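Local coordinates for protein alpha-L-arabinosidase (Xanthomonas axonopodis pv. citri, PDB 6D25) that probably hydrolyses terminal alpha-L-arabinofuranosyl side groups of arabinoxylans, including those on doubly substituted xylose units, as a trimeric GH51 glycoside hydrolase, at residues L465-P476 / P510-Q520; L346-D357 / P393-Y401. All blocks are in the same frame, centred on the assembly; numbering follows the deposited sequence.

Interaction 1: residues L465-P476 / P510-Q520; sequences LRAVEGQILTAP and PAHSIVMLKLQ
The imidazole of H512 meets A475 O at its edge, in the ring plane, through NE2 at 2.9 Å. This closes one end of an antiparallel strand pair, 468-473 with 513-519, in the C-terminal beta-sandwich domain. The donor lies nearly in line with the A475 carbonyl, but the N-H itself is bent, at 133°. T474 OG1 approaches the same ring obliquely. ND1 of H512 is bonded to A450 O, so both ring nitrogens are held. At the far end, the guanidinium of R466 has the terminal carboxyl carbon of Q520 over one face. No N-H points at that carboxylate, and Q520 is poorly ordered.

Between these ends, E469/K518, Q471/M516 and L473/I514 are the hydrogen-bonded pairs. K518 N to E469 O is short and straight, at 2.8 Å and 173°. V468/L519, G470/L517 and I472/V515 are the non-hydrogen-bonded pairs. Here CA-H groups approach carbonyls, as V515 CA does Q471 O at 3.1 Å.

V468, I472, V515, L517 and L519 share one face. V468 CG2 lies against L519 CD2, and both side chains point the same way. I472 places CG1 anti to its backbone N (chi1 -178°). CG1 rests against V515 CG1, the two side chains crossing at a slant, while CD1 ends against CG of the P510 ring at 3.7 Å. G470 brings no side chain, and its CA comes close to that of L517. A498 and V500 of strand 498-501 pack on this face.

The other face carries E469, Q471, L473, I514, M516 and K518. E469 and K518 run side by side, but their charged ends stay beyond salt-bridge range. H512 and S513 form a G1 beta bulge opposite N447. S513 OG donates to P510 O at 2.7 Å, meeting it from above the carbonyl plane.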
loop_
_atom_site.group_PDB
_atom_site.type_symbol
_atom_site.label_atom_id
_atom_site.label_comp_id
_atom_site.label_asym_id
_atom_site.label_seq_id
_atom_site.Cartn_x
_atom_site.Cartn_y
_atom_site.Cartn_z
ATOM N N LEU A 465 -0.817 -1.905 -61.841
ATOM C CA LEU A 465 -1.794 -0.852 -61.555
ATOM C C LEU A 465 -2.833 -0.772 -62.659
ATOM O O LEU A 465 -2.477 -0.781 -63.819
ATOM C CB LEU A 465 -1.068 0.482 -61.471
ATOM C CG LEU A 465 -0.064 0.578 -60.315
ATOM C CD1 LEU A 465 0.640 1.929 -60.306
ATOM C CD2 LEU A 465 -0.736 0.364 -58.951
ATOM N N ARG A 466 -4.086 -0.715 -62.278
ATOM C CA ARG A 466 -5.172 -0.616 -63.239
ATOM C C ARG A 466 -5.925 0.706 -63.023
ATOM O O ARG A 466 -6.169 1.496 -63.962
ATOM C CB ARG A 466 -6.113 -1.801 -63.070
ATOM C CG ARG A 466 -5.535 -3.144 -63.486
ATOM C CD ARG A 466 -6.636 -4.202 -63.550
ATOM N NE ARG A 466 -6.921 -4.883 -62.287
ATOM C CZ ARG A 466 -7.995 -4.677 -61.523
ATOM N NH1 ARG A 466 -8.713 -3.572 -61.683
ATOM N NH2 ARG A 466 -8.320 -5.562 -60.591
ATOM N N ALA A 467 -6.248 0.976 -61.777
ATOM C CA ALA A 467 -7.097 2.107 -61.481
ATOM C C ALA A 467 -6.804 2.606 -60.061
ATOM O O ALA A 467 -6.226 1.875 -59.243
ATOM C CB ALA A 467 -8.534 1.699 -61.664
ATOM N N VAL A 468 -7.239 3.827 -59.799
ATOM C CA VAL A 468 -7.143 4.383 -58.463
ATOM C C VAL A 468 -8.383 5.243 -58.213
ATOM O O VAL A 468 -8.891 5.932 -59.151
ATOM C CB VAL A 468 -5.843 5.193 -58.303
ATOM C CG1 VAL A 468 -5.685 6.325 -59.327
ATOM C CG2 VAL A 468 -5.689 5.728 -56.898
ATOM N N GLU A 469 -8.894 5.168 -56.998
ATOM C CA GLU A 469 -9.938 6.067 -56.589
ATOM C C GLU A 469 -9.598 6.535 -55.182
ATOM O O GLU A 469 -8.698 6.001 -54.528
ATOM C CB GLU A 469 -11.300 5.379 -56.685
ATOM C CG GLU A 469 -11.424 4.170 -55.805
ATOM C CD GLU A 469 -12.776 3.469 -55.850
ATOM O OE1 GLU A 469 -13.260 3.048 -54.784
ATOM O OE2 GLU A 469 -13.325 3.332 -56.933
ATOM N N GLY A 470 -10.352 7.476 -54.651
ATOM C CA GLY A 470 -10.002 7.927 -53.321
ATOM C C GLY A 470 -10.954 8.952 -52.781
ATOM O O GLY A 470 -11.884 9.384 -53.460
ATOM N N GLN A 471 -10.662 9.338 -51.541
ATOM C CA GLN A 471 -11.379 10.373 -50.854
ATOM C C GLN A 471 -10.404 11.429 -50.327
ATOM O O GLN A 471 -9.251 11.135 -50.052
ATOM C CB GLN A 471 -12.131 9.741 -49.674
ATOM C CG GLN A 471 -13.230 8.778 -50.084
ATOM C CD GLN A 471 -14.545 9.468 -50.370
ATOM O OE1 GLN A 471 -15.179 10.109 -49.508
ATOM N NE2 GLN A 471 -14.995 9.317 -51.601
ATOM N N ILE A 472 -10.902 12.650 -50.206
ATOM C CA ILE A 472 -10.113 13.786 -49.723
ATOM C C ILE A 472 -10.874 14.448 -48.582
ATOM O O ILE A 472 -12.069 14.672 -48.679
ATOM C CB ILE A 472 -9.764 14.808 -50.824
ATOM C CG1 ILE A 472 -8.908 15.942 -50.249
ATOM C CG2 ILE A 472 -11.004 15.329 -51.565
ATOM C CD1 ILE A 472 -8.205 16.781 -51.309
ATOM N N LEU A 473 -10.130 14.734 -47.527
ATOM C CA LEU A 473 -10.594 15.550 -46.432
ATOM C C LEU A 473 -9.787 16.854 -46.411
ATOM O O LEU A 473 -8.564 16.822 -46.220
ATOM C CB LEU A 473 -10.431 14.776 -45.131
ATOM C CG LEU A 473 -11.067 15.414 -43.893
ATOM C CD1 LEU A 473 -12.602 15.479 -44.060
ATOM C CD2 LEU A 473 -10.741 14.569 -42.669
ATOM N N THR A 474 -10.493 17.954 -46.652
ATOM C CA THR A 474 -9.911 19.277 -46.683
ATOM C C THR A 474 -11.042 20.276 -46.392
ATOM O O THR A 474 -12.187 19.887 -46.089
ATOM C CB THR A 474 -9.154 19.546 -48.001
ATOM O OG1 THR A 474 -8.373 20.743 -47.885
ATOM C CG2 THR A 474 -10.060 19.669 -49.199
ATOM N N ALA A 475 -10.702 21.536 -46.477
ATOM C CA ALA A 475 -11.647 22.627 -46.305
ATOM C C ALA A 475 -11.016 23.866 -46.938
ATOM O O ALA A 475 -9.808 23.877 -47.174
ATOM C CB ALA A 475 -11.978 22.849 -44.839
ATOM N N PRO A 476 -11.812 24.902 -47.187
ATOM C CA PRO A 476 -11.272 26.112 -47.812
ATOM C C PRO A 476 -10.240 26.826 -46.916
ATOM O O PRO A 476 -9.257 27.340 -47.443
ATOM C CB PRO A 476 -12.507 26.993 -48.088
ATOM C CG PRO A 476 -13.697 26.056 -47.925
ATOM C CD PRO A 476 -13.254 25.005 -46.936
ATOM N N PRO A 510 -3.815 18.775 -52.791
ATOM C CA PRO A 510 -4.010 20.174 -52.386
ATOM C C PRO A 510 -3.366 20.485 -51.026
ATOM O O PRO A 510 -3.092 19.577 -50.206
ATOM C CB PRO A 510 -5.546 20.358 -52.279
ATOM C CG PRO A 510 -6.100 19.246 -53.149
ATOM C CD PRO A 510 -5.110 18.111 -52.925
ATOM N N ALA A 511 -3.139 21.771 -50.808
ATOM C CA ALA A 511 -2.663 22.278 -49.492
ATOM C C ALA A 511 -3.592 21.769 -48.386
ATOM O O ALA A 511 -4.778 21.564 -48.622
ATOM C CB ALA A 511 -2.601 23.786 -49.531
ATOM N N HIS A 512 -3.045 21.571 -47.180
ATOM C CA HIS A 512 -3.802 21.274 -45.978
ATOM C C HIS A 512 -4.900 20.218 -46.242
ATOM O O HIS A 512 -6.087 20.449 -45.985
ATOM C CB HIS A 512 -4.351 22.556 -45.349
ATOM C CG HIS A 512 -5.285 23.384 -46.183
ATOM N ND1 HIS A 512 -4.908 24.617 -46.676
ATOM C CD2 HIS A 512 -6.581 23.224 -46.523
ATOM C CE1 HIS A 512 -5.930 25.181 -47.299
ATOM N NE2 HIS A 512 -6.965 24.347 -47.248
ATOM N N SER A 513 -4.481 19.028 -46.687
ATOM C CA SER A 513 -5.438 18.023 -47.079
ATOM C C SER A 513 -4.893 16.629 -46.725
ATOM O O SER A 513 -3.681 16.417 -46.600
ATOM C CB SER A 513 -5.792 18.120 -48.567
ATOM O OG SER A 513 -4.751 17.609 -49.382
ATOM N N ILE A 514 -5.844 15.707 -46.566
ATOM C CA ILE A 514 -5.606 14.317 -46.384
ATOM C C ILE A 514 -6.316 13.549 -47.495
ATOM O O ILE A 514 -7.500 13.758 -47.692
ATOM C CB ILE A 514 -6.139 13.847 -45.018
ATOM C CG1 ILE A 514 -5.535 14.643 -43.862
ATOM C CG2 ILE A 514 -5.923 12.345 -44.810
ATOM C CD1 ILE A 514 -6.396 14.589 -42.614
ATOM N N VAL A 515 -5.626 12.646 -48.170
ATOM C CA VAL A 515 -6.310 11.752 -49.118
ATOM C C VAL A 515 -6.045 10.298 -48.698
ATOM O O VAL A 515 -4.998 9.968 -48.131
ATOM C CB VAL A 515 -5.889 11.991 -50.572
ATOM C CG1 VAL A 515 -6.152 13.432 -51.000
ATOM C CG2 VAL A 515 -4.422 11.639 -50.813
ATOM N N MET A 516 -7.040 9.461 -48.952
ATOM C CA MET A 516 -6.939 8.027 -48.812
ATOM C C MET A 516 -7.264 7.417 -50.179
ATOM O O MET A 516 -8.356 7.619 -50.691
ATOM C CB MET A 516 -7.864 7.483 -47.726
ATOM C CG MET A 516 -7.750 5.993 -47.516
ATOM S SD MET A 516 -6.129 5.455 -46.915
ATOM C CE MET A 516 -6.224 6.041 -45.230
ATOM N N LEU A 517 -6.282 6.762 -50.775
ATOM C CA LEU A 517 -6.350 6.202 -52.126
ATOM C C LEU A 517 -6.472 4.683 -52.064
ATOM O O LEU A 517 -5.829 4.058 -51.230
ATOM C CB LEU A 517 -5.079 6.547 -52.893
ATOM C CG LEU A 517 -4.730 8.031 -52.927
ATOM C CD1 LEU A 517 -3.465 8.256 -53.736
ATOM C CD2 LEU A 517 -5.879 8.837 -53.511
ATOM N N LYS A 518 -7.336 4.147 -52.903
ATOM C CA LYS A 518 -7.541 2.722 -53.020
ATOM C C LYS A 518 -7.116 2.287 -54.421
ATOM O O LYS A 518 -7.647 2.824 -55.433
ATOM C CB LYS A 518 -9.018 2.409 -52.789
ATOM C CG LYS A 518 -9.432 0.964 -53.036
ATOM C CD LYS A 518 -10.897 0.776 -52.797
ATOM C CE LYS A 518 -11.321 -0.658 -52.974
ATOM N NZ LYS A 518 -12.783 -0.862 -52.877
ATOM N N LEU A 519 -6.134 1.406 -54.495
ATOM C CA LEU A 519 -5.682 0.864 -55.776
ATOM C C LEU A 519 -6.548 -0.338 -56.158
ATOM O O LEU A 519 -6.881 -1.170 -55.316
ATOM C CB LEU A 519 -4.201 0.474 -55.695
ATOM C CG LEU A 519 -3.267 1.597 -55.275
ATOM C CD1 LEU A 519 -1.806 1.212 -55.350
ATOM C CD2 LEU A 519 -3.485 2.786 -56.178
ATOM N N GLN A 520 -6.925 -0.431 -57.411
ATOM C CA GLN A 520 -7.365 -1.702 -57.966
ATOM C C GLN A 520 -6.089 -2.466 -58.370
ATOM O O GLN A 520 -5.269 -2.103 -59.274
ATOM C CB GLN A 520 -8.354 -1.456 -59.108
ATOM C CG GLN A 520 -9.616 -2.311 -59.023
ATOM C CD GLN A 520 -10.578 -1.944 -57.908
ATOM O OE1 GLN A 520 -10.341 -1.046 -57.081
ATOM N NE2 GLN A 520 -11.689 -2.671 -57.868
ATOM O OXT GLN A 520 -5.798 -3.442 -57.693
HETATM O O HOH W 1 -7.742 22.164 -49.910
#

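Interaction 2: residues L346-D357 / P393-Y401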
loop_
_atom_site.group_PDB
_atom_site.type_symbol
_atom_site.label_atom_id
_atom_site.label_comp_id
_atom_site.label_asym_id
_atom_site.label_seq_id
_atom_site.Cartn_x
_atom_site.Cartn_y
_atom_site.Cartn_z
ATOM N N LEU A 346 -9.863 21.248 -39.045
ATOM C CA LEU A 346 -9.022 20.565 -40.040
ATOM C C LEU A 346 -7.626 20.251 -39.458
ATOM O O LEU A 346 -7.018 19.201 -39.799
ATOM C CB LEU A 346 -8.915 21.420 -41.296
ATOM C CG LEU A 346 -8.097 20.829 -42.440
ATOM C CD1 LEU A 346 -8.666 19.496 -42.922
ATOM C CD2 LEU A 346 -7.990 21.857 -43.588
ATOM N N ARG A 347 -7.118 21.137 -38.611
ATOM C CA ARG A 347 -5.808 20.915 -37.974
ATOM C C ARG A 347 -5.817 19.579 -37.185
ATOM O O ARG A 347 -4.860 18.798 -37.211
ATOM C CB ARG A 347 -5.490 22.101 -37.062
ATOM C CG ARG A 347 -4.108 22.044 -36.412
ATOM C CD ARG A 347 -3.801 23.267 -35.563
ATOM N NE ARG A 347 -4.789 23.476 -34.521
ATOM C CZ ARG A 347 -4.822 24.566 -33.728
ATOM N NH1 ARG A 347 -3.813 25.426 -33.735
ATOM N NH2 ARG A 347 -5.887 24.793 -32.976
ATOM N N ASP A 348 -6.909 19.328 -36.482
ATOM C CA ASP A 348 -7.079 18.095 -35.676
ATOM C C ASP A 348 -7.155 16.871 -36.586
ATOM O O ASP A 348 -6.618 15.808 -36.231
ATOM C CB ASP A 348 -8.260 18.238 -34.736
ATOM C CG ASP A 348 -8.024 19.397 -33.780
ATOM O OD1 ASP A 348 -7.066 19.275 -32.967
ATOM O OD2 ASP A 348 -8.701 20.458 -33.905
ATOM N N ALA A 349 -7.805 17.004 -37.746
ATOM C CA ALA A 349 -7.809 15.895 -38.719
ATOM C C ALA A 349 -6.371 15.537 -39.097
ATOM O O ALA A 349 -6.021 14.350 -39.109
ATOM C CB ALA A 349 -8.600 16.267 -39.923
ATOM N N LEU A 350 -5.554 16.551 -39.440
ATOM C CA LEU A 350 -4.165 16.238 -39.813
ATOM C C LEU A 350 -3.400 15.608 -38.643
ATOM O O LEU A 350 -2.546 14.729 -38.869
ATOM C CB LEU A 350 -3.459 17.493 -40.352
ATOM C CG LEU A 350 -3.600 17.674 -41.865
ATOM C CD1 LEU A 350 -4.974 18.203 -42.254
ATOM C CD2 LEU A 350 -2.544 18.569 -42.425
ATOM N N VAL A 351 -3.648 16.080 -37.412
ATOM C CA VAL A 351 -3.027 15.463 -36.265
ATOM C C VAL A 351 -3.340 13.962 -36.263
ATOM O O VAL A 351 -2.437 13.129 -36.090
ATOM C CB VAL A 351 -3.430 16.132 -34.935
ATOM C CG1 VAL A 351 -3.127 15.262 -33.739
ATOM C CG2 VAL A 351 -2.752 17.486 -34.794
ATOM N N ALA A 352 -4.603 13.604 -36.466
ATOM C CA ALA A 352 -4.971 12.181 -36.462
ATOM C C ALA A 352 -4.285 11.424 -37.602
ATOM O O ALA A 352 -3.759 10.330 -37.371
ATOM C CB ALA A 352 -6.474 12.043 -36.511
ATOM N N SER A 353 -4.270 11.964 -38.836
ATOM C CA SER A 353 -3.684 11.214 -39.955
ATOM C C SER A 353 -2.185 11.016 -39.724
ATOM O O SER A 353 -1.667 9.907 -39.982
ATOM C CB SER A 353 -3.954 11.826 -41.322
ATOM O OG SER A 353 -3.335 13.090 -41.418
ATOM N N LEU A 354 -1.518 12.003 -39.181
ATOM C CA LEU A 354 -0.064 11.869 -38.970
ATOM C C LEU A 354 0.238 10.805 -37.905
ATOM O O LEU A 354 1.190 10.031 -38.040
ATOM C CB LEU A 354 0.532 13.219 -38.594
ATOM C CG LEU A 354 0.425 14.314 -39.647
ATOM C CD1 LEU A 354 0.892 15.633 -39.072
ATOM C CD2 LEU A 354 1.229 13.957 -40.867
ATOM N N ASN A 355 -0.568 10.753 -36.857
ATOM C CA ASN A 355 -0.393 9.771 -35.812
ATOM C C ASN A 355 -0.671 8.354 -36.324
ATOM O O ASN A 355 0.118 7.431 -36.041
ATOM C CB ASN A 355 -1.196 10.107 -34.567
ATOM C CG ASN A 355 -0.474 11.111 -33.705
ATOM O OD1 ASN A 355 0.340 10.728 -32.852
ATOM N ND2 ASN A 355 -0.762 12.408 -33.904
ATOM N N PHE A 356 -1.743 8.170 -37.085
ATOM C CA PHE A 356 -1.999 6.847 -37.699
ATOM C C PHE A 356 -0.840 6.403 -38.610
ATOM O O PHE A 356 -0.437 5.241 -38.560
ATOM C CB PHE A 356 -3.299 6.851 -38.482
ATOM C CG PHE A 356 -4.533 7.091 -37.650
ATOM C CD1 PHE A 356 -4.621 6.649 -36.335
ATOM C CD2 PHE A 356 -5.655 7.660 -38.223
ATOM C CE1 PHE A 356 -5.799 6.778 -35.609
ATOM C CE2 PHE A 356 -6.827 7.784 -37.488
ATOM C CZ PHE A 356 -6.880 7.377 -36.183
ATOM N N ASP A 357 -0.298 7.335 -39.383
ATOM C CA ASP A 357 0.862 7.023 -40.225
ATOM C C ASP A 357 1.992 6.500 -39.332
ATOM O O ASP A 357 2.583 5.443 -39.597
ATOM C CB ASP A 357 1.324 8.237 -41.026
ATOM C CG ASP A 357 0.382 8.743 -42.121
ATOM O OD1 ASP A 357 -0.599 8.003 -42.491
ATOM O OD2 ASP A 357 0.630 9.922 -42.615
ATOM N N PRO A 393 -13.989 16.609 -37.674
ATOM C CA PRO A 393 -12.989 16.263 -38.656
ATOM C C PRO A 393 -12.180 15.026 -38.255
ATOM O O PRO A 393 -11.841 14.213 -39.111
ATOM C CB PRO A 393 -12.104 17.513 -38.777
ATOM C CG PRO A 393 -13.052 18.607 -38.454
ATOM C CD PRO A 393 -13.893 18.033 -37.322
ATOM N N THR A 394 -11.904 14.870 -36.971
ATOM C CA THR A 394 -11.126 13.742 -36.487
ATOM C C THR A 394 -11.893 12.440 -36.720
ATOM O O THR A 394 -11.299 11.454 -37.131
ATOM C CB THR A 394 -10.773 13.922 -35.002
ATOM O OG1 THR A 394 -9.975 15.085 -34.869
ATOM C CG2 THR A 394 -10.052 12.723 -34.417
ATOM N N TYR A 395 -13.193 12.417 -36.465
ATOM C CA TYR A 395 -14.049 11.263 -36.764
ATOM C C TYR A 395 -13.838 10.789 -38.194
ATOM O O TYR A 395 -13.716 9.577 -38.454
ATOM C CB TYR A 395 -15.520 11.614 -36.554
ATOM C CG TYR A 395 -16.505 10.541 -36.931
ATOM C CD1 TYR A 395 -16.998 10.404 -38.215
ATOM C CD2 TYR A 395 -16.965 9.642 -35.981
ATOM C CE1 TYR A 395 -17.896 9.404 -38.557
ATOM C CE2 TYR A 395 -17.887 8.657 -36.299
ATOM C CZ TYR A 395 -18.369 8.540 -37.591
ATOM O OH TYR A 395 -19.283 7.551 -37.874
ATOM N N HIS A 396 -13.840 11.745 -39.120
ATOM C CA HIS A 396 -13.728 11.422 -40.541
ATOM C C HIS A 396 -12.364 10.805 -40.835
ATOM O O HIS A 396 -12.266 9.976 -41.745
ATOM C CB HIS A 396 -13.978 12.657 -41.397
ATOM C CG HIS A 396 -15.371 13.170 -41.265
ATOM N ND1 HIS A 396 -16.486 12.356 -41.424
ATOM C CD2 HIS A 396 -15.850 14.407 -40.983
ATOM C CE1 HIS A 396 -17.580 13.084 -41.306
ATOM N NE2 HIS A 396 -17.212 14.326 -40.974
ATOM N N VAL A 397 -11.325 11.160 -40.090
ATOM C CA VAL A 397 -10.027 10.511 -40.318
ATOM C C VAL A 397 -10.065 9.049 -39.822
ATOM O O VAL A 397 -9.554 8.140 -40.513
ATOM C CB VAL A 397 -8.875 11.297 -39.685
ATOM C CG1 VAL A 397 -7.540 10.630 -40.021
ATOM C CG2 VAL A 397 -8.852 12.741 -40.153
ATOM N N PHE A 398 -10.685 8.792 -38.681
ATOM C CA PHE A 398 -10.913 7.391 -38.239
ATOM C C PHE A 398 -11.674 6.616 -39.321
ATOM O O PHE A 398 -11.302 5.465 -39.618
ATOM C CB PHE A 398 -11.649 7.335 -36.897
ATOM C CG PHE A 398 -10.747 7.545 -35.703
ATOM C CD1 PHE A 398 -10.200 8.779 -35.416
ATOM C CD2 PHE A 398 -10.416 6.475 -34.875
ATOM C CE1 PHE A 398 -9.364 8.949 -34.327
ATOM C CE2 PHE A 398 -9.579 6.644 -33.787
ATOM C CZ PHE A 398 -9.058 7.866 -33.511
ATOM N N ALA A 399 -12.704 7.244 -39.913
ATOM C CA ALA A 399 -13.468 6.613 -40.995
ATOM C C ALA A 399 -12.557 6.336 -42.207
ATOM O O ALA A 399 -12.562 5.243 -42.731
ATOM C CB ALA A 399 -14.644 7.471 -41.408
ATOM N N LEU A 400 -11.759 7.310 -42.629
ATOM C CA LEU A 400 -10.903 7.141 -43.831
ATOM C C LEU A 400 -9.901 6.006 -43.615
ATOM O O LEU A 400 -9.571 5.329 -44.562
ATOM C CB LEU A 400 -10.127 8.423 -44.154
ATOM C CG LEU A 400 -10.960 9.532 -44.825
ATOM C CD1 LEU A 400 -10.126 10.800 -45.032
ATOM C CD2 LEU A 400 -11.611 9.101 -46.131
ATOM N N TYR A 401 -9.385 5.863 -42.396
ATOM C CA TYR A 401 -8.356 4.883 -42.119
ATOM C C TYR A 401 -8.947 3.533 -41.696
ATOM O O TYR A 401 -8.199 2.646 -41.290
ATOM C CB TYR A 401 -7.376 5.389 -41.056
ATOM C CG TYR A 401 -6.288 6.291 -41.558
ATOM C CD1 TYR A 401 -6.521 7.621 -41.880
ATOM C CD2 TYR A 401 -4.985 5.849 -41.643
ATOM C CE1 TYR A 401 -5.515 8.469 -42.316
ATOM C CE2 TYR A 401 -3.960 6.675 -42.074
ATOM C CZ TYR A 401 -4.215 7.998 -42.386
ATOM O OH TYR A 401 -3.162 8.812 -42.759
HETATM O O HOH W 2 -1.408 10.764 -44.248
#
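F356 and F398 meet edge to face where helix 346-357 packs against helix 393-400. The helix axes run in the same general direction, 31° apart and 8.0 Å at closest approach. The contact is buried, and it joins a helix alongside the parallel eight-stranded sheet, the (beta/alpha)8 barrel of GH51 enzymes, to a short helix leading toward the C-terminal beta domain.

The aromatic contacts form a cluster of F356, F398 and Y401. CZ of F356 stands over the centre of the F398 ring, 3.5 Å from F398 CE1, with the planes at 82°. F356 CG is anti to its carbonyl carbon (chi1 -63°), and the ring reaches across to helix 393-400. The F356 and Y401 rings meet obliquely. F356 CB lies over the Y401 face in a CH-pi contact, 4.0 Å from the centroid.

Apolar packing centres on V397, a knob in the hole formed by A349, A352, S353 and F356. Its two methyls divide the work. CG2 presses on A349 CB at 3.5 Å, and CG1 touches both A352 CB and F356 CE2. A349 CB also touches P393 CB. The small alanines let the backbones come close, with the CA atoms of A349 and T394 4.5 Å apart.

Polar contacts gather at the ends. D348 CB lies beside T394 OG1, but their polar groups bond to other residues: D348 to Y329 and T327, T394 to N344. At the other end D357 accepts from S432 through OD1 and pairs with H430 through OD2. A water donates to both D357 OD2 and Y401 OH. Y401 OH itself donates to D357 OD1 at 2.7 Å, coming from above the carboxylate plane.

In the fold
Interactions 1 and 2 pack against each other, with centres about 13 Å apart. The face of the strand pair that carries L473, I514 and M516 rests on the two helices. I514 CD1 lies 3.5 Å from A349 O and 3.6 Å from S353 OG. M516 CE comes within 3.5 Å of L400 O, and H512 O within 3.4 Å of L346 CD2. L473 touches both A349 and V397, bridging the knob-and-hole packing of interaction 2. The packing between the two contacts joins the C-terminal beta domain to the helices on the outside of the barrel. The centre of interaction 2 lies about 11 Å from the centre of the chain. The centre of interaction 1 lies about 23 Å from it. Neither contact is touched by another subunit.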